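Local coordinates for protein glucanase (Clostridium thermocellum, PDB 5GXX) that probably hydrolyses internal beta-1,4 bonds of cellulose as a family 9 endoglucanase of the cellulosome, at residues H380-Y385 and S471-R476; V32-D37 and P439-D444; L152-I157 and S205-L210; P60-A65 and G146-A151. The protein carries 1 engineered substitution. One frame throughout, in Å; residues are numbered along the deposited sequence.

Interaction 1. Residues H380-Y385 and S471-R476; sequences HRHVLY and SSWPAR
This is a buried interface between two modules, built on an edge-to-face aromatic pair. The loop 380-385 belongs to the family 9 catalytic module, whose fold is an (alpha/alpha)6 barrel. The loop 471-476 belongs to the cellulose binding module and joins strands 460-469 and 481-488. H382 and W473 form the pair. The imidazole turns its edge to the indole, with CE1 3.2 Å above the indole plane. The centroids of the imidazole and of the W473 five-membered ring are 4.5 Å apart, and the planes stand at 78°. H382 also has a polar grip on the same loop: its NE2 and S472 OG share a hydrogen bond of 2.7 Å, and either could be the donor. With ND1 of H382 and NE1 of W473 both bonded to E441 OE1, the two rings are held from a common point. That fixes the rotation of the imidazole. R381 lies beside this pair. Its chain bends at chi3 (100°) and brings the guanidinium across W473, the two planes being nearly perpendicular (86°). S472 CB sits over one guanidinium face, 3.5 Å above it. R381 CB in turn covers a face of the H382 ring. The charge of R381 is met by a salt bridge to D444, and NH2 also bonds to R470 O. A water lies between the modules: it accepts from R381 NH1 at 2.9 Å and probably donates to S471 O, also at 2.9 Å.

Interaction 2. Residues V32-D37 and P439-D444; sequences VEWRGD and PPEQRD
OE1 of E33 is held chiefly by a guanidinium. R443 NH2 donates to it at 2.7 Å in a salt bridge that is almost straight (172° at the hydrogen). E33 OE1 lies at the edge of the guanidinium, close to its plane, and is approached nearly along its C-O axis. Water 2 donates to E441 O and accepts from R443 NE. It also lies 2.5 Å from E33 OE1, unusually short, so that leg is less certain. The second oxygen is used as well. E441 N donates to E33 OE2 at 2.8 Å, on the syn side of the carboxylate. Water 3 links E33 OE2 to P439 O, at 2.7 Å and 2.8 Å respectively. With CG set between the backbone N and the carbonyl carbon (chi1 64°), E33 then runs extended to the facing chain. Its carboxylate comes within 4.3 Å of another, measured from E33 OE2 to E441 OE1. The likeness of charge is probably offset by the donors round each group: E441 bonds to H382, W473 and V383. W34 lies alongside the E441 carboxylate. Its CD1 is 3.4 Å from E441 OE2, and the indole and carboxylate planes are nearly parallel, 11° apart. The indole also stacks with the H382 ring. E33 and W34 are the middle residues of a type I beta turn from V32 to R35. The turn thus receives the chain that leads from the last barrel helix to the first strand of the cellulose binding module, as in family 9 endoglucanases whose cellulose binding module is packed against the catalytic module.

Interaction 3. Residues L152-I157 and S205-L210; sequences LAVGSI and STWLYL
Two helices of the (alpha/alpha)6 barrel pack side by side here, 152-157 on helix 142-158 and 205-210 on helix 198-212. The two segments run in the same direction, at 20° to each other, and their axes approach to 8.5 Å. No hydrogen bond crosses between the segments, and the contact is mainly apolar packing. The aromatic part is a CH-pi contact. V154 stands over one face of the W207 indole, and its CG2 is 3.6 Å from the centroid of the six-membered ring, only 17° off the ring normal. V154 CB lies over the same ring system, farther toward its rim. CG1 of V154 sits between the backbone N and the carbonyl carbon (chi1 63°), which leaves CG2 to face the indole. The indole is enclosed beyond this pair too: W203, W70 and Y73 all meet W207 edge-to-face, which makes W207 the centre of an aromatic cluster. The aliphatic part lies where the backbones come nearest, with the CA atoms of A153 and L208 5.6 Å apart. A small side chain at A153 fits this close approach. Its CB touches W207 CB at 3.8 Å and L208 CD2 at 3.9 Å. L208 starts away from the other helix, and only its branched end turns back to A153. Toward the C-terminal ends I157 closes the row. Its CD1 lies at the edge of the W207 ring, 4.2 Å from CE3, and packs 3.7 Å from L210 O.

Interaction 4. Residues P60-A65 and G146-A151; sequences PMAYSA and GQMAAA
The carboxamide of Q147 lays one face on Y63. The CB of Y63 stands above that face, 3.9 Å from Q147 CD, and Y63 CA is 3.4 Å from Q147 OE1. Chi1 of Q147 (-170°) swings CG away from its backbone N, and the chain then bends at chi2, which lays the amide along the facing helix. At the rim of the amide OE1 accepts a hydrogen bond from W203 NE1, so this oxygen is satisfied by a third helix. The Y63 phenol ring heads the other way, and only its base takes part. Small residues do the rest. A62 CB fits against M148, 3.7 Å from its CA. A151 CB reaches the backbone of the first helix, 3.4 Å from A62 O, and meets A65 CB at 4.1 Å. With so little side chain between them, the axes of 60-65 and 146-151 approach to 8.0 Å at 23°. Water 4 donates to A65 O and A151 O and spans the two backbones. In this region helices 58-75 and 142-158 thus lie nearly parallel in the barrel, with helix 85-101 packed against A62, A65 and A151, and helix 412-429 against Y63 and S64.

In the fold
From the N terminus, segment 32-37 comes first and waits longest for its partner. Interaction 2 closes only at 439-444, so interactions 4 and 3 both nest within its loop. Interaction 4 joins helix 58-75 to helix 142-158. Interaction 3 then joins helix 142-158 to helix 198-212, making a run of three neighbouring barrel helices. These two contacts touch, W207 CB meeting A150 O. Interaction 1 opens at 380-385, inside the loop of interaction 2, and closes beyond it at 471-476, so the two cross. Their centres are 5 Å apart. Together they tie the catalytic barrel to the linker and the cellulose binding module.

Interaction 1. Residues H380-Y385 and S471-R476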
loop_
_atom_site.group_PDB
_atom_site.type_symbol
_atom_site.label_atom_id
_atom_site.label_comp_id
_atom_site.label_asym_id
_atom_site.label_seq_id
_atom_site.Cartn_x
_atom_site.Cartn_y
_atom_site.Cartn_z
ATOM N N HIS A 380 -4.046 -15.251 26.927
ATOM C CA HIS A 380 -2.708 -14.797 27.335
ATOM C C HIS A 380 -1.728 -15.966 27.319
ATOM O O HIS A 380 -2.037 -17.089 27.756
ATOM C CB HIS A 380 -2.716 -14.248 28.763
ATOM C CG HIS A 380 -3.207 -12.840 28.860
ATOM N ND1 HIS A 380 -4.128 -12.324 27.973
ATOM C CD2 HIS A 380 -2.897 -11.841 29.719
ATOM C CE1 HIS A 380 -4.389 -11.070 28.300
ATOM N NE2 HIS A 380 -3.654 -10.753 29.352
ATOM N N ARG A 381 -0.515 -15.677 26.861
ATOM C CA ARG A 381 0.536 -16.690 26.860
ATOM C C ARG A 381 1.181 -16.906 28.226
ATOM O O ARG A 381 1.754 -17.977 28.461
ATOM C CB ARG A 381 1.576 -16.382 25.784
ATOM C CG ARG A 381 0.966 -16.568 24.395
ATOM C CD ARG A 381 1.818 -15.920 23.301
ATOM N NE ARG A 381 2.667 -16.840 22.566
ATOM C CZ ARG A 381 3.575 -16.452 21.674
ATOM N NH1 ARG A 381 3.798 -15.162 21.444
ATOM N NH2 ARG A 381 4.303 -17.365 21.048
ATOM N N HIS A 382 1.049 -15.921 29.117
ATOM C CA HIS A 382 1.682 -15.968 30.440
ATOM C C HIS A 382 0.713 -15.690 31.567
ATOM O O HIS A 382 -0.297 -15.028 31.358
ATOM C CB HIS A 382 2.848 -14.988 30.527
ATOM C CG HIS A 382 3.731 -15.052 29.323
ATOM N ND1 HIS A 382 4.421 -16.198 28.987
ATOM C CD2 HIS A 382 3.970 -14.153 28.338
ATOM C CE1 HIS A 382 5.052 -15.995 27.842
ATOM N NE2 HIS A 382 4.824 -14.753 27.444
ATOM N N VAL A 383 1.051 -16.192 32.754
ATOM C CA VAL A 383 0.205 -15.990 33.933
ATOM C C VAL A 383 0.770 -14.851 34.763
ATOM O O VAL A 383 1.874 -14.956 35.288
ATOM C CB VAL A 383 0.142 -17.236 34.829
ATOM C CG1 VAL A 383 -0.831 -17.028 35.992
ATOM C CG2 VAL A 383 -0.305 -18.421 33.999
ATOM N N LEU A 384 0.018 -13.761 34.867
ATOM C CA LEU A 384 0.452 -12.603 35.660
ATOM C C LEU A 384 0.087 -12.816 37.141
ATOM O O LEU A 384 -0.734 -12.101 37.746
ATOM C CB LEU A 384 -0.180 -11.312 35.105
ATOM C CG LEU A 384 0.322 -9.992 35.693
ATOM C CD1 LEU A 384 1.743 -9.629 35.246
ATOM C CD2 LEU A 384 -0.636 -8.879 35.253
ATOM N N TYR A 385 0.745 -13.794 37.750
ATOM C CA TYR A 385 0.375 -14.172 39.108
ATOM C C TYR A 385 0.376 -12.990 40.047
ATOM O O TYR A 385 1.329 -12.179 40.107
ATOM C CB TYR A 385 1.311 -15.221 39.722
ATOM C CG TYR A 385 1.161 -16.619 39.177
ATOM C CD1 TYR A 385 0.092 -17.434 39.567
ATOM C CD2 TYR A 385 2.111 -17.136 38.301
ATOM C CE1 TYR A 385 -0.029 -18.728 39.078
ATOM C CE2 TYR A 385 1.993 -18.435 37.815
ATOM C CZ TYR A 385 0.924 -19.223 38.200
ATOM O OH TYR A 385 0.832 -20.503 37.700
ATOM N N SER A 471 8.348 -14.883 19.449
ATOM C CA SER A 471 8.924 -15.233 20.759
ATOM C C SER A 471 8.175 -14.630 21.941
ATOM O O SER A 471 7.553 -13.580 21.816
ATOM C CB SER A 471 10.410 -14.870 20.824
ATOM O OG SER A 471 10.622 -13.476 20.634
ATOM N N SER A 472 8.245 -15.306 23.081
ATOM C CA SER A 472 7.496 -14.887 24.269
ATOM C C SER A 472 8.069 -15.439 25.578
ATOM O O SER A 472 7.641 -14.982 26.641
ATOM C CB SER A 472 6.009 -15.240 24.139
ATOM O OG SER A 472 5.199 -14.269 24.779
ATOM N N TRP A 473 9.020 -16.380 25.527
ATOM C CA TRP A 473 9.571 -16.974 26.758
ATOM C C TRP A 473 11.083 -16.795 26.886
ATOM O O TRP A 473 11.826 -17.779 26.857
ATOM C CB TRP A 473 9.233 -18.471 26.844
ATOM C CG TRP A 473 7.808 -18.739 27.129
ATOM C CD1 TRP A 473 7.237 -18.901 28.356
ATOM C CD2 TRP A 473 6.759 -18.891 26.169
ATOM N NE1 TRP A 473 5.893 -19.150 28.220
ATOM C CE2 TRP A 473 5.570 -19.147 26.887
ATOM C CE3 TRP A 473 6.714 -18.835 24.769
ATOM C CZ2 TRP A 473 4.345 -19.337 26.254
ATOM C CZ3 TRP A 473 5.496 -19.037 24.137
ATOM C CH2 TRP A 473 4.325 -19.286 24.884
ATOM N N PRO A 474 11.565 -15.547 27.007
ATOM C CA PRO A 474 10.846 -14.283 26.899
ATOM C C PRO A 474 10.864 -13.793 25.453
ATOM O O PRO A 474 11.662 -14.276 24.635
ATOM C CB PRO A 474 11.701 -13.340 27.745
ATOM C CG PRO A 474 13.126 -13.850 27.533
ATOM C CD PRO A 474 12.991 -15.340 27.316
ATOM N N ALA A 475 10.031 -12.807 25.140
ATOM C CA ALA A 475 10.174 -12.139 23.845
ATOM C C ALA A 475 11.635 -11.743 23.644
ATOM O O ALA A 475 12.290 -11.310 24.590
ATOM C CB ALA A 475 9.269 -10.901 23.783
ATOM N N ARG A 476 12.183 -11.923 22.438
ATOM C CA ARG A 476 13.613 -11.700 22.253
ATOM C C ARG A 476 13.927 -11.545 20.779
ATOM O O ARG A 476 13.075 -11.791 19.930
ATOM C CB ARG A 476 14.443 -12.846 22.862
ATOM C CG ARG A 476 14.186 -14.206 22.248
ATOM C CD ARG A 476 14.816 -15.349 23.073
ATOM N NE ARG A 476 14.574 -16.662 22.478
ATOM C CZ ARG A 476 13.431 -17.336 22.565
ATOM N NH1 ARG A 476 12.391 -16.853 23.243
ATOM N NH2 ARG A 476 13.328 -18.520 21.985
HETATM O O HOH W 1 5.242 -12.928 20.203
#

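Interaction 2. Residues V32-D37 and P439-D444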
loop_
_atom_site.group_PDB
_atom_site.type_symbol
_atom_site.label_atom_id
_atom_site.label_comp_id
_atom_site.label_asym_id
_atom_site.label_seq_id
_atom_site.Cartn_x
_atom_site.Cartn_y
_atom_site.Cartn_z
ATOM N N VAL A 32 10.622 -15.055 36.842
ATOM C CA VAL A 32 9.616 -14.982 35.785
ATOM C C VAL A 32 10.214 -15.439 34.455
ATOM O O VAL A 32 11.002 -14.714 33.853
ATOM C CB VAL A 32 9.041 -13.566 35.662
ATOM C CG1 VAL A 32 7.805 -13.591 34.763
ATOM C CG2 VAL A 32 8.655 -12.994 37.038
ATOM N N GLU A 33 9.833 -16.629 33.992
ATOM C CA GLU A 33 10.492 -17.279 32.857
ATOM C C GLU A 33 10.249 -16.512 31.572
ATOM O O GLU A 33 11.073 -16.581 30.653
ATOM C CB GLU A 33 10.016 -18.731 32.693
ATOM C CG GLU A 33 8.543 -18.865 32.367
ATOM C CD GLU A 33 8.154 -20.309 32.129
ATOM O OE1 GLU A 33 8.854 -20.983 31.339
ATOM O OE2 GLU A 33 7.158 -20.770 32.719
ATOM N N TRP A 34 9.139 -15.781 31.522
ATOM C CA TRP A 34 8.790 -14.988 30.339
ATOM C C TRP A 34 9.232 -13.528 30.422
ATOM O O TRP A 34 8.761 -12.699 29.629
ATOM C CB TRP A 34 7.285 -15.060 30.092
ATOM C CG TRP A 34 6.409 -14.821 31.301
ATOM C CD1 TRP A 34 6.016 -15.748 32.230
ATOM C CD2 TRP A 34 5.821 -13.573 31.704
ATOM N NE1 TRP A 34 5.208 -15.154 33.173
ATOM C CE2 TRP A 34 5.053 -13.829 32.864
ATOM C CE3 TRP A 34 5.831 -12.275 31.172
ATOM C CZ2 TRP A 34 4.326 -12.831 33.519
ATOM C CZ3 TRP A 34 5.099 -11.276 31.825
ATOM C CH2 TRP A 34 4.364 -11.565 32.992
ATOM N N ARG A 35 10.109 -13.186 31.363
ATOM C CA ARG A 35 10.696 -11.850 31.390
ATOM C C ARG A 35 12.208 -11.940 31.234
ATOM O O ARG A 35 12.859 -12.755 31.890
ATOM C CB ARG A 35 10.370 -11.092 32.679
ATOM C CG ARG A 35 8.920 -10.590 32.852
ATOM C CD ARG A 35 8.434 -9.637 31.743
ATOM N NE ARG A 35 9.544 -8.789 31.305
ATOM C CZ ARG A 35 10.064 -7.820 32.058
ATOM N NH1 ARG A 35 9.501 -7.464 33.214
ATOM N NH2 ARG A 35 11.154 -7.169 31.642
ATOM N N GLY A 36 12.762 -11.098 30.364
ATOM C CA GLY A 36 14.205 -10.932 30.241
ATOM C C GLY A 36 14.546 -9.461 30.408
ATOM O O GLY A 36 13.635 -8.649 30.587
ATOM N N ASP A 37 15.832 -9.112 30.295
ATOM C CA ASP A 37 16.273 -7.714 30.282
ATOM C C ASP A 37 15.498 -6.957 29.207
ATOM O O ASP A 37 15.284 -7.455 28.090
ATOM C CB ASP A 37 17.776 -7.600 29.988
ATOM C CG ASP A 37 18.642 -8.075 31.135
ATOM O OD1 ASP A 37 18.142 -8.265 32.262
ATOM O OD2 ASP A 37 19.855 -8.282 30.901
ATOM N N PRO A 439 5.065 -22.671 38.648
ATOM C CA PRO A 439 5.190 -23.850 37.805
ATOM C C PRO A 439 5.497 -23.429 36.370
ATOM O O PRO A 439 5.129 -22.321 35.963
ATOM C CB PRO A 439 3.799 -24.481 37.891
ATOM C CG PRO A 439 2.889 -23.346 38.149
ATOM C CD PRO A 439 3.665 -22.407 39.022
ATOM N N PRO A 440 6.190 -24.293 35.615
ATOM C CA PRO A 440 6.574 -23.948 34.248
ATOM C C PRO A 440 5.344 -23.831 33.359
ATOM O O PRO A 440 4.368 -24.563 33.527
ATOM C CB PRO A 440 7.465 -25.118 33.803
ATOM C CG PRO A 440 7.802 -25.868 35.048
ATOM C CD PRO A 440 6.695 -25.613 36.028
ATOM N N GLU A 441 5.393 -22.897 32.415
ATOM C CA GLU A 441 4.299 -22.696 31.474
ATOM C C GLU A 441 4.388 -23.652 30.292
ATOM O O GLU A 441 5.480 -24.068 29.900
ATOM C CB GLU A 441 4.318 -21.253 30.951
ATOM C CG GLU A 441 3.873 -20.269 32.024
ATOM C CD GLU A 441 3.883 -18.805 31.592
ATOM O OE1 GLU A 441 4.355 -18.450 30.487
ATOM O OE2 GLU A 441 3.394 -17.978 32.385
ATOM N N GLN A 442 3.223 -23.986 29.746
ATOM C CA GLN A 442 3.121 -24.596 28.425
ATOM C C GLN A 442 3.512 -23.550 27.389
ATOM O O GLN A 442 2.921 -22.474 27.337
ATOM C CB GLN A 442 1.678 -25.053 28.179
ATOM C CG GLN A 442 1.431 -25.718 26.824
ATOM C CD GLN A 442 2.334 -26.911 26.569
ATOM O OE1 GLN A 442 3.122 -26.913 25.621
ATOM N NE2 GLN A 442 2.233 -27.930 27.421
ATOM N N ARG A 443 4.515 -23.849 26.573
ATOM C CA ARG A 443 4.934 -22.914 25.538
ATOM C C ARG A 443 4.319 -23.281 24.193
ATOM O O ARG A 443 3.821 -24.397 24.001
ATOM C CB ARG A 443 6.460 -22.848 25.449
ATOM C CG ARG A 443 7.093 -22.450 26.779
ATOM C CD ARG A 443 8.596 -22.364 26.698
ATOM N NE ARG A 443 9.136 -21.953 27.995
ATOM C CZ ARG A 443 10.393 -21.576 28.208
ATOM N NH1 ARG A 443 11.272 -21.558 27.217
ATOM N NH2 ARG A 443 10.767 -21.191 29.418
ATOM N N ASP A 444 4.266 -22.301 23.298
ATOM C CA ASP A 444 3.944 -22.604 21.912
ATOM C C ASP A 444 5.143 -22.212 21.054
ATOM O O ASP A 444 6.194 -21.860 21.597
ATOM C CB ASP A 444 2.565 -22.076 21.467
ATOM C CG ASP A 444 2.274 -20.650 21.914
ATOM O OD1 ASP A 444 3.213 -19.838 22.054
ATOM O OD2 ASP A 444 1.078 -20.328 22.084
HETATM O O HOH W 2 8.049 -23.227 30.509
HETATM O O HOH W 3 6.320 -19.915 35.097
#

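Interaction 3. Residues L152-I157 and S205-L210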
loop_
_atom_site.group_PDB
_atom_site.type_symbol
_atom_site.label_atom_id
_atom_site.label_comp_id
_atom_site.label_asym_id
_atom_site.label_seq_id
_atom_site.Cartn_x
_atom_site.Cartn_y
_atom_site.Cartn_z
ATOM N N LEU A 152 12.183 5.991 50.299
ATOM C CA LEU A 152 13.539 5.749 50.782
ATOM C C LEU A 152 13.676 5.848 52.302
ATOM O O LEU A 152 14.480 5.132 52.913
ATOM C CB LEU A 152 14.529 6.666 50.056
ATOM C CG LEU A 152 14.724 6.300 48.580
ATOM C CD1 LEU A 152 15.283 7.480 47.787
ATOM C CD2 LEU A 152 15.606 5.060 48.404
ATOM N N ALA A 153 12.857 6.680 52.928
ATOM C CA ALA A 153 12.885 6.787 54.384
ATOM C C ALA A 153 12.401 5.490 55.024
ATOM O O ALA A 153 13.101 4.875 55.821
ATOM C CB ALA A 153 12.060 7.971 54.856
ATOM N N VAL A 154 11.189 5.059 54.686
ATOM C CA VAL A 154 10.761 3.770 55.220
ATOM C C VAL A 154 11.658 2.600 54.794
ATOM O O VAL A 154 11.970 1.726 55.607
ATOM C CB VAL A 154 9.262 3.505 54.961
ATOM C CG1 VAL A 154 8.931 3.433 53.454
ATOM C CG2 VAL A 154 8.821 2.259 55.704
ATOM N N GLY A 155 12.116 2.588 53.542
ATOM C CA GLY A 155 13.025 1.539 53.085
ATOM C C GLY A 155 14.297 1.444 53.910
ATOM O O GLY A 155 14.782 0.346 54.197
ATOM N N SER A 156 14.815 2.612 54.283
ATOM C CA SER A 156 16.043 2.686 55.083
ATOM C C SER A 156 15.846 2.025 56.445
ATOM O O SER A 156 16.776 1.417 56.967
ATOM C CB SER A 156 16.504 4.139 55.231
ATOM O OG SER A 156 15.854 4.834 56.289
ATOM N N ILE A 157 14.645 2.115 57.011
ATOM C CA ILE A 157 14.354 1.435 58.277
ATOM C C ILE A 157 14.275 -0.079 58.071
ATOM O O ILE A 157 14.988 -0.860 58.705
ATOM C CB ILE A 157 13.005 1.880 58.889
ATOM C CG1 ILE A 157 12.974 3.400 59.054
ATOM C CG2 ILE A 157 12.678 1.131 60.191
ATOM C CD1 ILE A 157 11.626 3.946 59.520
ATOM N N SER A 205 8.156 13.604 55.737
ATOM C CA SER A 205 8.684 14.058 57.027
ATOM C C SER A 205 8.299 13.104 58.162
ATOM O O SER A 205 9.102 12.867 59.067
ATOM C CB SER A 205 8.299 15.517 57.346
ATOM O OG SER A 205 6.894 15.722 57.358
ATOM N N THR A 206 7.091 12.537 58.105
ATOM C CA THR A 206 6.635 11.591 59.121
ATOM C C THR A 206 7.513 10.347 59.110
ATOM O O THR A 206 7.978 9.907 60.160
ATOM C CB THR A 206 5.145 11.223 58.910
ATOM O OG1 THR A 206 4.362 12.408 59.077
ATOM C CG2 THR A 206 4.678 10.151 59.891
ATOM N N TRP A 207 7.742 9.782 57.926
ATOM C CA TRP A 207 8.651 8.648 57.800
ATOM C C TRP A 207 10.090 8.969 58.218
ATOM O O TRP A 207 10.759 8.113 58.792
ATOM C CB TRP A 207 8.612 8.044 56.387
ATOM C CG TRP A 207 7.436 7.104 56.214
ATOM C CD1 TRP A 207 6.372 7.260 55.367
ATOM C CD2 TRP A 207 7.211 5.878 56.924
ATOM N NE1 TRP A 207 5.501 6.199 55.501
ATOM C CE2 TRP A 207 5.985 5.341 56.455
ATOM C CE3 TRP A 207 7.918 5.180 57.913
ATOM C CZ2 TRP A 207 5.452 4.142 56.939
ATOM C CZ3 TRP A 207 7.386 3.981 58.394
ATOM C CH2 TRP A 207 6.165 3.477 57.901
ATOM N N LEU A 208 10.563 10.180 57.918
ATOM C CA LEU A 208 11.874 10.621 58.402
ATOM C C LEU A 208 11.949 10.737 59.927
ATOM O O LEU A 208 12.978 10.394 60.520
ATOM C CB LEU A 208 12.322 11.909 57.702
ATOM C CG LEU A 208 12.834 11.722 56.271
ATOM C CD1 LEU A 208 12.863 13.016 55.475
ATOM C CD2 LEU A 208 14.180 10.984 56.211
ATOM N N TYR A 209 10.870 11.182 60.565
ATOM C CA TYR A 209 10.789 11.146 62.014
ATOM C C TYR A 209 10.892 9.712 62.511
ATOM O O TYR A 209 11.659 9.405 63.429
ATOM C CB TYR A 209 9.481 11.757 62.519
ATOM C CG TYR A 209 9.441 11.885 64.033
ATOM C CD1 TYR A 209 10.456 12.563 64.690
ATOM C CD2 TYR A 209 8.419 11.316 64.809
ATOM C CE1 TYR A 209 10.462 12.703 66.074
ATOM C CE2 TYR A 209 8.427 11.440 66.206
ATOM C CZ TYR A 209 9.450 12.136 66.826
ATOM O OH TYR A 209 9.498 12.307 68.198
ATOM N N LEU A 210 10.115 8.825 61.893
ATOM C CA LEU A 210 10.135 7.439 62.328
ATOM C C LEU A 210 11.488 6.783 62.041
ATOM O O LEU A 210 11.871 5.827 62.714
ATOM C CB LEU A 210 8.971 6.654 61.705
ATOM C CG LEU A 210 7.535 6.998 62.110
ATOM C CD1 LEU A 210 6.594 6.062 61.338
ATOM C CD2 LEU A 210 7.332 6.868 63.613
#

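Interaction 4. Residues P60-A65 and G146-A151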
loop_
_atom_site.group_PDB
_atom_site.type_symbol
_atom_site.label_atom_id
_atom_site.label_comp_id
_atom_site.label_asym_id
_atom_site.label_seq_id
_atom_site.Cartn_x
_atom_site.Cartn_y
_atom_site.Cartn_z
ATOM N N PRO A 60 3.638 7.044 41.264
ATOM C CA PRO A 60 3.107 5.776 41.774
ATOM C C PRO A 60 4.180 4.716 42.035
ATOM O O PRO A 60 3.955 3.820 42.849
ATOM C CB PRO A 60 2.149 5.321 40.661
ATOM C CG PRO A 60 2.734 5.966 39.411
ATOM C CD PRO A 60 3.150 7.321 39.904
ATOM N N MET A 61 5.339 4.799 41.387
ATOM C CA MET A 61 6.359 3.798 41.647
ATOM C C MET A 61 6.877 3.945 43.059
ATOM O O MET A 61 6.965 2.954 43.805
ATOM C CB MET A 61 7.528 3.884 40.665
ATOM C CG MET A 61 8.333 2.595 40.643
ATOM S SD MET A 61 10.014 2.722 40.010
ATOM C CE MET A 61 9.791 3.358 38.355
ATOM N N ALA A 62 7.180 5.191 43.433
ATOM C CA ALA A 62 7.698 5.462 44.760
ATOM C C ALA A 62 6.606 5.212 45.791
ATOM O O ALA A 62 6.884 4.654 46.845
ATOM C CB ALA A 62 8.237 6.885 44.833
ATOM N N TYR A 63 5.357 5.551 45.477
ATOM C CA TYR A 63 4.249 5.316 46.404
ATOM C C TYR A 63 4.196 3.832 46.712
ATOM O O TYR A 63 4.091 3.422 47.877
ATOM C CB TYR A 63 2.913 5.792 45.819
ATOM C CG TYR A 63 1.719 5.123 46.469
ATOM C CD1 TYR A 63 1.166 5.637 47.639
ATOM C CD2 TYR A 63 1.165 3.962 45.913
ATOM C CE1 TYR A 63 0.084 5.022 48.258
ATOM C CE2 TYR A 63 0.070 3.334 46.529
ATOM C CZ TYR A 63 -0.444 3.868 47.702
ATOM O OH TYR A 63 -1.521 3.288 48.337
ATOM N N SER A 64 4.269 3.039 45.645
ATOM C CA SER A 64 4.179 1.576 45.750
ATOM C C SER A 64 5.321 1.054 46.618
ATOM O O SER A 64 5.109 0.247 47.522
ATOM C CB SER A 64 4.157 0.870 44.389
ATOM O OG SER A 64 3.047 1.270 43.601
ATOM N N ALA A 65 6.540 1.496 46.338
ATOM C CA ALA A 65 7.680 1.123 47.176
ATOM C C ALA A 65 7.498 1.519 48.642
ATOM O O ALA A 65 7.771 0.714 49.537
ATOM C CB ALA A 65 8.959 1.748 46.616
ATOM N N GLY A 146 8.945 14.223 46.951
ATOM C CA GLY A 146 8.578 13.950 48.335
ATOM C C GLY A 146 8.211 12.484 48.515
ATOM O O GLY A 146 8.548 11.858 49.523
ATOM N N GLN A 147 7.509 11.940 47.527
ATOM C CA GLN A 147 7.161 10.513 47.560
ATOM C C GLN A 147 8.393 9.625 47.439
ATOM O O GLN A 147 8.517 8.621 48.146
ATOM C CB GLN A 147 6.095 10.158 46.505
ATOM C CG GLN A 147 5.488 8.749 46.623
ATOM C CD GLN A 147 4.786 8.495 47.946
ATOM O OE1 GLN A 147 5.177 7.596 48.687
ATOM N NE2 GLN A 147 3.758 9.283 48.252
ATOM N N MET A 148 9.335 10.018 46.584
ATOM C CA MET A 148 10.583 9.267 46.463
ATOM C C MET A 148 11.325 9.303 47.802
ATOM O O MET A 148 11.876 8.293 48.240
ATOM C CB MET A 148 11.458 9.811 45.324
ATOM C CG MET A 148 10.836 9.662 43.936
ATOM S SD MET A 148 11.661 10.651 42.652
ATOM C CE MET A 148 13.315 9.939 42.644
ATOM N N ALA A 149 11.295 10.455 48.472
ATOM C CA ALA A 149 11.917 10.582 49.787
ATOM C C ALA A 149 11.274 9.647 50.810
ATOM O O ALA A 149 11.979 8.993 51.574
ATOM C CB ALA A 149 11.818 12.008 50.293
ATOM N N ALA A 150 9.941 9.607 50.819
ATOM C CA ALA A 150 9.200 8.793 51.772
ATOM C C ALA A 150 9.529 7.315 51.591
ATOM O O ALA A 150 9.755 6.594 52.567
ATOM C CB ALA A 150 7.700 9.021 51.597
ATOM N N ALA A 151 9.560 6.872 50.335
ATOM C CA ALA A 151 9.854 5.472 50.016
ATOM C C ALA A 151 11.233 5.091 50.527
ATOM O O ALA A 151 11.431 4.040 51.144
ATOM C CB ALA A 151 9.767 5.244 48.520
HETATM O O HOH W 4 10.205 1.569 51.184
#